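Local coordinates for BB_2cx5_001 (Thermus thermophilus, PDB 3RI0), which is a computationally designed epitope scaffold, built on an aminoacyl-tRNA editing domain fold and meant to present a grafted linear HIV epitope as an immunogen, at residues V125-G130 and A134-T139; R8-L13 and L21-L26; P103-N108 and L144-A149. The protein carries 6 engineered substitutions. All blocks are in the same frame, centred on the assembly; numbering follows the deposited sequence.

Contact 1. Residues V125-G130 and A134-T139; sequences VWAAGG and ALFRAT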
loop_
_atom_site.group_PDB
_atom_site.type_symbol
_atom_site.label_atom_id
_atom_site.label_comp_id
_atom_site.label_asym_id
_atom_site.label_seq_id
_atom_site.Cartn_x
_atom_site.Cartn_y
_atom_site.Cartn_z
ATOM N N VAL A 125 -0.435 11.214 3.007
ATOM C CA VAL A 125 0.058 10.376 1.916
ATOM C C VAL A 125 -1.127 9.823 1.121
ATOM O O VAL A 125 -2.271 9.863 1.588
ATOM C CB VAL A 125 0.909 9.190 2.460
ATOM C CG1 VAL A 125 2.231 9.695 3.023
ATOM C CG2 VAL A 125 0.149 8.461 3.545
ATOM N N TRP A 126 -0.846 9.317 -0.078
ATOM C CA TRP A 126 -1.877 8.748 -0.943
ATOM C C TRP A 126 -1.606 7.271 -1.232
ATOM O O TRP A 126 -0.555 6.915 -1.787
ATOM C CB TRP A 126 -1.955 9.524 -2.256
ATOM C CG TRP A 126 -2.348 10.962 -2.086
ATOM C CD1 TRP A 126 -1.536 12.007 -1.732
ATOM C CD2 TRP A 126 -3.661 11.508 -2.224
ATOM N NE1 TRP A 126 -2.266 13.166 -1.642
ATOM C CE2 TRP A 126 -3.575 12.890 -1.939
ATOM C CE3 TRP A 126 -4.909 10.962 -2.555
ATOM C CZ2 TRP A 126 -4.691 13.737 -1.984
ATOM C CZ3 TRP A 126 -6.017 11.798 -2.600
ATOM C CH2 TRP A 126 -5.900 13.175 -2.313
ATOM N N ALA A 127 -2.564 6.422 -0.869
ATOM C CA ALA A 127 -2.453 4.984 -1.074
ATOM C C ALA A 127 -3.321 4.546 -2.239
ATOM O O ALA A 127 -4.260 5.244 -2.620
ATOM C CB ALA A 127 -2.881 4.239 0.192
ATOM N N ALA A 128 -3.019 3.376 -2.786
ATOM C CA ALA A 128 -3.757 2.841 -3.926
ATOM C C ALA A 128 -5.204 2.446 -3.580
ATOM O O ALA A 128 -5.483 1.939 -2.496
ATOM C CB ALA A 128 -3.009 1.651 -4.502
ATOM N N GLY A 129 -6.116 2.681 -4.517
ATOM C CA GLY A 129 -7.514 2.369 -4.286
ATOM C C GLY A 129 -8.068 1.149 -5.010
ATOM O O GLY A 129 -9.263 1.109 -5.313
ATOM N N GLY A 130 -7.227 0.155 -5.285
ATOM C CA GLY A 130 -7.709 -1.042 -5.959
ATOM C C GLY A 130 -7.264 -1.176 -7.409
ATOM O O GLY A 130 -7.359 -2.257 -8.001
ATOM N N ALA A 134 -6.689 4.781 -8.853
ATOM C CA ALA A 134 -7.521 5.087 -7.694
ATOM C C ALA A 134 -6.619 5.293 -6.488
ATOM O O ALA A 134 -5.667 4.544 -6.271
ATOM C CB ALA A 134 -8.517 3.957 -7.434
ATOM N N LEU A 135 -6.915 6.329 -5.715
ATOM C CA LEU A 135 -6.132 6.671 -4.538
ATOM C C LEU A 135 -7.061 7.223 -3.478
ATOM O O LEU A 135 -8.189 7.624 -3.782
ATOM C CB LEU A 135 -5.105 7.769 -4.875
ATOM C CG LEU A 135 -3.966 7.559 -5.880
ATOM C CD1 LEU A 135 -3.447 8.926 -6.343
ATOM C CD2 LEU A 135 -2.835 6.754 -5.240
ATOM N N PHE A 136 -6.580 7.243 -2.241
ATOM C CA PHE A 136 -7.326 7.816 -1.142
ATOM C C PHE A 136 -6.239 8.367 -0.251
ATOM O O PHE A 136 -5.182 7.742 -0.090
ATOM C CB PHE A 136 -8.207 6.767 -0.428
ATOM C CG PHE A 136 -7.457 5.750 0.407
ATOM C CD1 PHE A 136 -7.091 6.044 1.715
ATOM C CD2 PHE A 136 -7.210 4.469 -0.087
ATOM C CE1 PHE A 136 -6.485 5.071 2.534
ATOM C CE2 PHE A 136 -6.607 3.479 0.720
ATOM C CZ PHE A 136 -6.247 3.780 2.027
ATOM N N ARG A 137 -6.454 9.554 0.297
ATOM C CA ARG A 137 -5.427 10.129 1.143
ATOM C C ARG A 137 -5.701 9.882 2.607
ATOM O O ARG A 137 -6.845 9.640 3.014
ATOM C CB ARG A 137 -5.299 11.627 0.902
ATOM C CG ARG A 137 -6.431 12.450 1.445
ATOM C CD ARG A 137 -6.077 13.929 1.449
ATOM N NE ARG A 137 -5.345 14.359 2.639
ATOM C CZ ARG A 137 -5.801 14.238 3.884
ATOM N NH1 ARG A 137 -6.991 13.690 4.107
ATOM N NH2 ARG A 137 -5.080 14.678 4.909
ATOM N N ALA A 138 -4.642 9.951 3.400
ATOM C CA ALA A 138 -4.747 9.754 4.831
ATOM C C ALA A 138 -3.459 10.265 5.426
ATOM O O ALA A 138 -2.461 10.388 4.717
ATOM C CB ALA A 138 -4.917 8.270 5.147
ATOM N N THR A 139 -3.471 10.582 6.714
ATOM C CA THR A 139 -2.246 11.040 7.354
ATOM C C THR A 139 -1.526 9.755 7.744
ATOM O O THR A 139 -2.150 8.695 7.844
ATOM C CB THR A 139 -2.525 11.873 8.628
ATOM O OG1 THR A 139 -3.154 11.041 9.613
ATOM C CG2 THR A 139 -3.446 13.051 8.312
#
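V125 and A138 hold each other twice through their backbones: V125 N gives a nearly straight bond to A138 O at 2.8 Å, and A138 N returns one to V125 O. Two residues on, A127 and F136 repeat the exchange, with A127 N at 3.0 Å from F136 O. G129 N reaches A134 O at 2.6 Å, but from well above the carbonyl plane, as the chain enters the turn. Between the bonded pairs, W126 faces R137 across a non-hydrogen-bonded position. R137 CB sits 3.3 Å from the centroid of the six-membered indole ring and almost on its normal, a CH-pi contact. With R137 CG between backbone N and carbonyl carbon (chi1 72°), R137 CD lies near W126 CZ2 and CH2; there the chain bends (chi3 -85°) and leaves the ring, NE making a long, weak ion pair with E124. L135 CB adds to the packing at 4.0 Å from W126 CE3. On the other face of the sheet, A127 CB lies over the F136 ring, offset toward the rim, and V9 and L13 of helix 4-15 also touch that phenylalanine. These pairs make an antiparallel beta hairpin within the mixed sheet of the editing-domain fold.

Contact 2. Residues R8-L13 and L21-L26; sequences RVQGAL and LKVVEL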
loop_
_atom_site.group_PDB
_atom_site.type_symbol
_atom_site.label_atom_id
_atom_site.label_comp_id
_atom_site.label_asym_id
_atom_site.label_seq_id
_atom_site.Cartn_x
_atom_site.Cartn_y
_atom_site.Cartn_z
ATOM N N ARG A 8 -14.819 -1.214 -3.691
ATOM C CA ARG A 8 -14.436 -2.224 -2.721
ATOM C C ARG A 8 -13.556 -1.640 -1.629
ATOM O O ARG A 8 -13.748 -1.920 -0.449
ATOM C CB ARG A 8 -13.710 -3.389 -3.407
ATOM C CG ARG A 8 -13.297 -4.467 -2.421
ATOM C CD ARG A 8 -13.259 -5.827 -3.074
ATOM N NE ARG A 8 -13.686 -6.869 -2.146
ATOM C CZ ARG A 8 -12.865 -7.564 -1.367
ATOM N NH1 ARG A 8 -11.556 -7.340 -1.399
ATOM N NH2 ARG A 8 -13.360 -8.487 -0.549
ATOM N N VAL A 9 -12.586 -0.824 -2.023
ATOM C CA VAL A 9 -11.698 -0.206 -1.044
ATOM C C VAL A 9 -12.489 0.784 -0.182
ATOM O O VAL A 9 -12.224 0.916 1.014
ATOM C CB VAL A 9 -10.515 0.538 -1.724
ATOM C CG1 VAL A 9 -9.711 1.293 -0.674
ATOM C CG2 VAL A 9 -9.605 -0.468 -2.453
ATOM N N GLN A 10 -13.468 1.458 -0.776
ATOM C CA GLN A 10 -14.266 2.414 -0.021
ATOM C C GLN A 10 -15.073 1.681 1.045
ATOM O O GLN A 10 -15.097 2.092 2.201
ATOM C CB GLN A 10 -15.208 3.188 -0.943
ATOM C CG GLN A 10 -16.023 4.253 -0.232
ATOM C CD GLN A 10 -15.157 5.319 0.391
ATOM O OE1 GLN A 10 -14.481 6.067 -0.311
ATOM N NE2 GLN A 10 -15.162 5.393 1.721
ATOM N N GLY A 11 -15.730 0.588 0.656
ATOM C CA GLY A 11 -16.509 -0.191 1.609
ATOM C C GLY A 11 -15.626 -0.713 2.723
ATOM O O GLY A 11 -16.035 -0.776 3.893
ATOM N N ALA A 12 -14.403 -1.088 2.365
ATOM C CA ALA A 12 -13.440 -1.601 3.343
ATOM C C ALA A 12 -13.074 -0.501 4.339
ATOM O O ALA A 12 -12.980 -0.759 5.536
ATOM C CB ALA A 12 -12.172 -2.108 2.632
ATOM N N LEU A 13 -12.872 0.720 3.848
ATOM C CA LEU A 13 -12.528 1.827 4.727
ATOM C C LEU A 13 -13.658 2.118 5.707
ATOM O O LEU A 13 -13.404 2.361 6.883
ATOM C CB LEU A 13 -12.188 3.088 3.922
ATOM C CG LEU A 13 -10.840 3.069 3.194
ATOM C CD1 LEU A 13 -10.706 4.320 2.330
ATOM C CD2 LEU A 13 -9.688 2.989 4.204
ATOM N N LEU A 21 -12.377 8.805 4.986
ATOM C CA LEU A 21 -11.333 8.799 3.955
ATOM C C LEU A 21 -12.074 8.406 2.680
ATOM O O LEU A 21 -12.837 7.438 2.689
ATOM C CB LEU A 21 -10.249 7.763 4.279
ATOM C CG LEU A 21 -9.533 7.970 5.628
ATOM C CD1 LEU A 21 -8.528 6.843 5.874
ATOM C CD2 LEU A 21 -8.806 9.317 5.618
ATOM N N LYS A 22 -11.862 9.154 1.599
ATOM C CA LYS A 22 -12.560 8.909 0.338
ATOM C C LYS A 22 -11.673 8.419 -0.794
ATOM O O LYS A 22 -10.623 9.006 -1.070
ATOM C CB LYS A 22 -13.264 10.189 -0.132
ATOM C CG LYS A 22 -14.060 10.910 0.953
ATOM C CD LYS A 22 -15.115 10.001 1.555
ATOM C CE LYS A 22 -16.000 10.753 2.531
ATOM N NZ LYS A 22 -17.044 9.855 3.125
ATOM N N VAL A 23 -12.112 7.348 -1.453
ATOM C CA VAL A 23 -11.374 6.808 -2.582
ATOM C C VAL A 23 -11.683 7.703 -3.772
ATOM O O VAL A 23 -12.844 8.013 -4.051
ATOM C CB VAL A 23 -11.789 5.367 -2.912
ATOM C CG1 VAL A 23 -11.082 4.913 -4.188
ATOM C CG2 VAL A 23 -11.413 4.451 -1.772
ATOM N N VAL A 24 -10.625 8.115 -4.461
ATOM C CA VAL A 24 -10.711 9.009 -5.606
ATOM C C VAL A 24 -10.282 8.322 -6.900
ATOM O O VAL A 24 -9.343 7.521 -6.912
ATOM C CB VAL A 24 -9.837 10.260 -5.326
ATOM C CG1 VAL A 24 -9.394 10.903 -6.607
ATOM C CG2 VAL A 24 -10.619 11.239 -4.460
ATOM N N GLU A 25 -10.969 8.634 -7.994
ATOM C CA GLU A 25 -10.667 8.003 -9.272
ATOM C C GLU A 25 -10.037 8.971 -10.261
ATOM O O GLU A 25 -10.603 10.011 -10.583
ATOM C CB GLU A 25 -11.943 7.411 -9.868
ATOM C CG GLU A 25 -11.702 6.304 -10.869
ATOM C CD GLU A 25 -12.549 5.079 -10.583
ATOM O OE1 GLU A 25 -13.785 5.170 -10.735
ATOM O OE2 GLU A 25 -11.983 4.031 -10.195
ATOM N N LEU A 26 -8.854 8.614 -10.739
ATOM C CA LEU A 26 -8.116 9.430 -11.682
ATOM C C LEU A 26 -8.369 9.007 -13.129
ATOM O O LEU A 26 -8.830 7.895 -13.404
ATOM C CB LEU A 26 -6.624 9.353 -11.367
ATOM C CG LEU A 26 -6.235 9.588 -9.903
ATOM C CD1 LEU A 26 -4.723 9.637 -9.797
ATOM C CD2 LEU A 26 -6.854 10.879 -9.379
#
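Helix 8-13 runs nearly antiparallel to strand 23-25, at 165° between their N-to-C directions, and the axes approach to 9.1 Å. The N-terminal helix folds back beside strand 23-25, an edge strand of the mixed sheet that pairs there with strand 134-138. The backbones come nearest at Q10 and V23, and V9 and L13 send their side chains toward L21-V23 one helical turn apart. V9 CG1 meets V23 CG2 at 3.8 Å, the two valines crossing at about a right angle. L13 CD1 touches L21 CB at 4.0 Å and also lies near V23 CG2, while F136 of the neighbouring strand packs against both V9 and L13. Beside this apolar row the Q10 side chain starts with CG anti to the backbone N (chi1 -177°) and then bends at chi2, which turns its amide onto the L21-V23 backbone. There it works as a two-point clamp that fixes the rotation of the amide. OE1 accepts from V23 N at 2.9 Å in a nearly straight bond, the donor tilted 18° from the carbonyl plane. From the same amide, NE2 donates to L21 O at 3.2 Å, with that oxygen close to the Q10 amide plane.

Contact 3. Residues P103-N108 and L144-A149; sequences PPVGHN and LALTGA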
loop_
_atom_site.group_PDB
_atom_site.type_symbol
_atom_site.label_atom_id
_atom_site.label_comp_id
_atom_site.label_asym_id
_atom_site.label_seq_id
_atom_site.Cartn_x
_atom_site.Cartn_y
_atom_site.Cartn_z
ATOM N N PRO A 103 -4.204 -2.220 -2.362
ATOM C CA PRO A 103 -4.468 -1.203 -1.338
ATOM C C PRO A 103 -3.889 -1.705 -0.011
ATOM O O PRO A 103 -3.590 -2.886 0.121
ATOM C CB PRO A 103 -5.983 -1.145 -1.316
ATOM C CG PRO A 103 -6.353 -2.598 -1.523
ATOM C CD PRO A 103 -5.423 -3.002 -2.656
ATOM N N PRO A 104 -3.722 -0.818 0.987
ATOM C CA PRO A 104 -3.171 -1.253 2.279
ATOM C C PRO A 104 -4.205 -1.834 3.253
ATOM O O PRO A 104 -3.886 -2.093 4.414
ATOM C CB PRO A 104 -2.524 0.019 2.811
ATOM C CG PRO A 104 -3.495 1.085 2.336
ATOM C CD PRO A 104 -3.803 0.655 0.909
ATOM N N VAL A 105 -5.436 -2.027 2.786
ATOM C CA VAL A 105 -6.506 -2.578 3.619
ATOM C C VAL A 105 -7.503 -3.314 2.733
ATOM O O VAL A 105 -7.399 -3.256 1.506
ATOM C CB VAL A 105 -7.284 -1.469 4.382
ATOM C CG1 VAL A 105 -6.388 -0.841 5.456
ATOM C CG2 VAL A 105 -7.794 -0.419 3.399
ATOM N N GLY A 106 -8.471 -3.990 3.353
ATOM C CA GLY A 106 -9.468 -4.731 2.595
ATOM C C GLY A 106 -8.964 -6.059 2.047
ATOM O O GLY A 106 -9.451 -6.534 1.026
ATOM N N HIS A 107 -7.993 -6.671 2.709
ATOM C CA HIS A 107 -7.445 -7.933 2.225
ATOM C C HIS A 107 -8.214 -9.156 2.697
ATOM O O HIS A 107 -8.795 -9.149 3.779
ATOM C CB HIS A 107 -5.981 -8.049 2.654
ATOM C CG HIS A 107 -5.110 -6.939 2.149
ATOM N ND1 HIS A 107 -3.817 -6.753 2.583
ATOM C CD2 HIS A 107 -5.344 -5.969 1.232
ATOM C CE1 HIS A 107 -3.290 -5.714 1.953
ATOM N NE2 HIS A 107 -4.194 -5.222 1.130
ATOM N N ASN A 108 -8.222 -10.206 1.881
ATOM C CA ASN A 108 -8.919 -11.443 2.238
ATOM C C ASN A 108 -8.155 -12.081 3.392
ATOM O O ASN A 108 -8.748 -12.696 4.277
ATOM C CB ASN A 108 -8.959 -12.414 1.049
ATOM C CG ASN A 108 -9.764 -11.875 -0.139
ATOM O OD1 ASN A 108 -10.882 -11.396 0.023
ATOM N ND2 ASN A 108 -9.196 -11.964 -1.334
ATOM N N LEU A 144 -1.232 4.105 9.835
ATOM C CA LEU A 144 -0.741 3.190 10.862
ATOM C C LEU A 144 -1.873 2.581 11.675
ATOM O O LEU A 144 -1.811 1.404 12.040
ATOM C CB LEU A 144 0.219 3.917 11.814
ATOM C CG LEU A 144 1.612 4.259 11.287
ATOM C CD1 LEU A 144 2.354 5.131 12.291
ATOM C CD2 LEU A 144 2.378 2.962 11.018
ATOM N N ALA A 145 -2.900 3.380 11.968
ATOM C CA ALA A 145 -4.037 2.892 12.744
ATOM C C ALA A 145 -4.837 1.880 11.933
ATOM O O ALA A 145 -5.404 0.945 12.481
ATOM C CB ALA A 145 -4.938 4.054 13.158
ATOM N N LEU A 146 -4.871 2.082 10.622
ATOM C CA LEU A 146 -5.598 1.212 9.702
ATOM C C LEU A 146 -4.912 -0.122 9.504
ATOM O O LEU A 146 -5.536 -1.183 9.553
ATOM C CB LEU A 146 -5.707 1.874 8.328
ATOM C CG LEU A 146 -6.894 2.752 7.977
ATOM C CD1 LEU A 146 -6.617 3.441 6.648
ATOM C CD2 LEU A 146 -8.153 1.894 7.897
ATOM N N THR A 147 -3.614 -0.053 9.255
ATOM C CA THR A 147 -2.814 -1.234 8.982
ATOM C C THR A 147 -2.210 -1.892 10.219
ATOM O O THR A 147 -1.869 -3.074 10.191
ATOM C CB THR A 147 -1.673 -0.866 8.028
ATOM O OG1 THR A 147 -0.812 0.082 8.671
ATOM C CG2 THR A 147 -2.226 -0.242 6.752
ATOM N N GLY A 148 -2.076 -1.133 11.302
ATOM C CA GLY A 148 -1.466 -1.676 12.504
ATOM C C GLY A 148 -0.020 -1.994 12.161
ATOM O O GLY A 148 0.603 -2.894 12.732
ATOM N N ALA A 149 0.515 -1.240 11.205
ATOM C CA ALA A 149 1.878 -1.446 10.755
ATOM C C ALA A 149 2.925 -0.989 11.764
ATOM O O ALA A 149 2.699 -0.083 12.571
ATOM C CB ALA A 149 2.099 -0.727 9.432
#
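The pyrrolidine ring of P104 meets T147 through its CB, 4.0 Å from T147 CG2, and the same methyl comes still closer to the proline's carbonyl, with CG2 3.4 Å from P104 O. In the same loop, the imidazole of H107 has V105 CA over one face, offset toward the rim, and P103 O at its edge. The histidine's NE2 donates to that oxygen at 2.6 Å; P103 O lies close to the ring plane, while the donor is tilted 31° from the carbonyl plane. The bond closes over P104, V105 and G106, of which the first two touch the helix, and fixes the imidazole against the loop. V105 CG1 meets L146 CB at 4.0 Å and has L146 CD2 at about the same distance, the two side chains crossing at about a right angle. The contact is where the loop between helix 88-95 and strand 113-116 of the editing-domain fold rests against the C-terminal turn of helix 140-147. L13 of helix 4-15 touches both V105 and L146, so an apolar cluster joins three parts of the fold, and L63 of strand 59-65 meets both P104 and T147. T147 turns its two branches to different tasks. With OG1 between backbone N and carbonyl carbon (chi1 63°), CG2 is left to meet P104, and the hydroxyl is bonded to L143 O one turn back. OG1 also accepts from A149 N at 3.2 Å, an ST turn, just where G148 leaves the helix with positive phi.

In the fold
From the N terminus, contact 2 comes first: helix 4-15 turns back on L21-L26, closing a short loop before the other two contacts begin. Contact 3 then opens at P103-N108 and closes at L144-A149, the nearest ends 36 residues apart; the hairpin of contact 1 opens and closes within that span, and helix 140-147 follows its second strand after T139. Contacts 1 and 2 share a sheet, since strand 23-25 lies beside 134-138, with V24 N 2.6 Å from L135 O in a probable hydrogen bond. P104 packs on A127 and F136, bringing contact 3 against the hairpin, and V9 touches P103, so helix 4-15, hairpin and proline loop all meet.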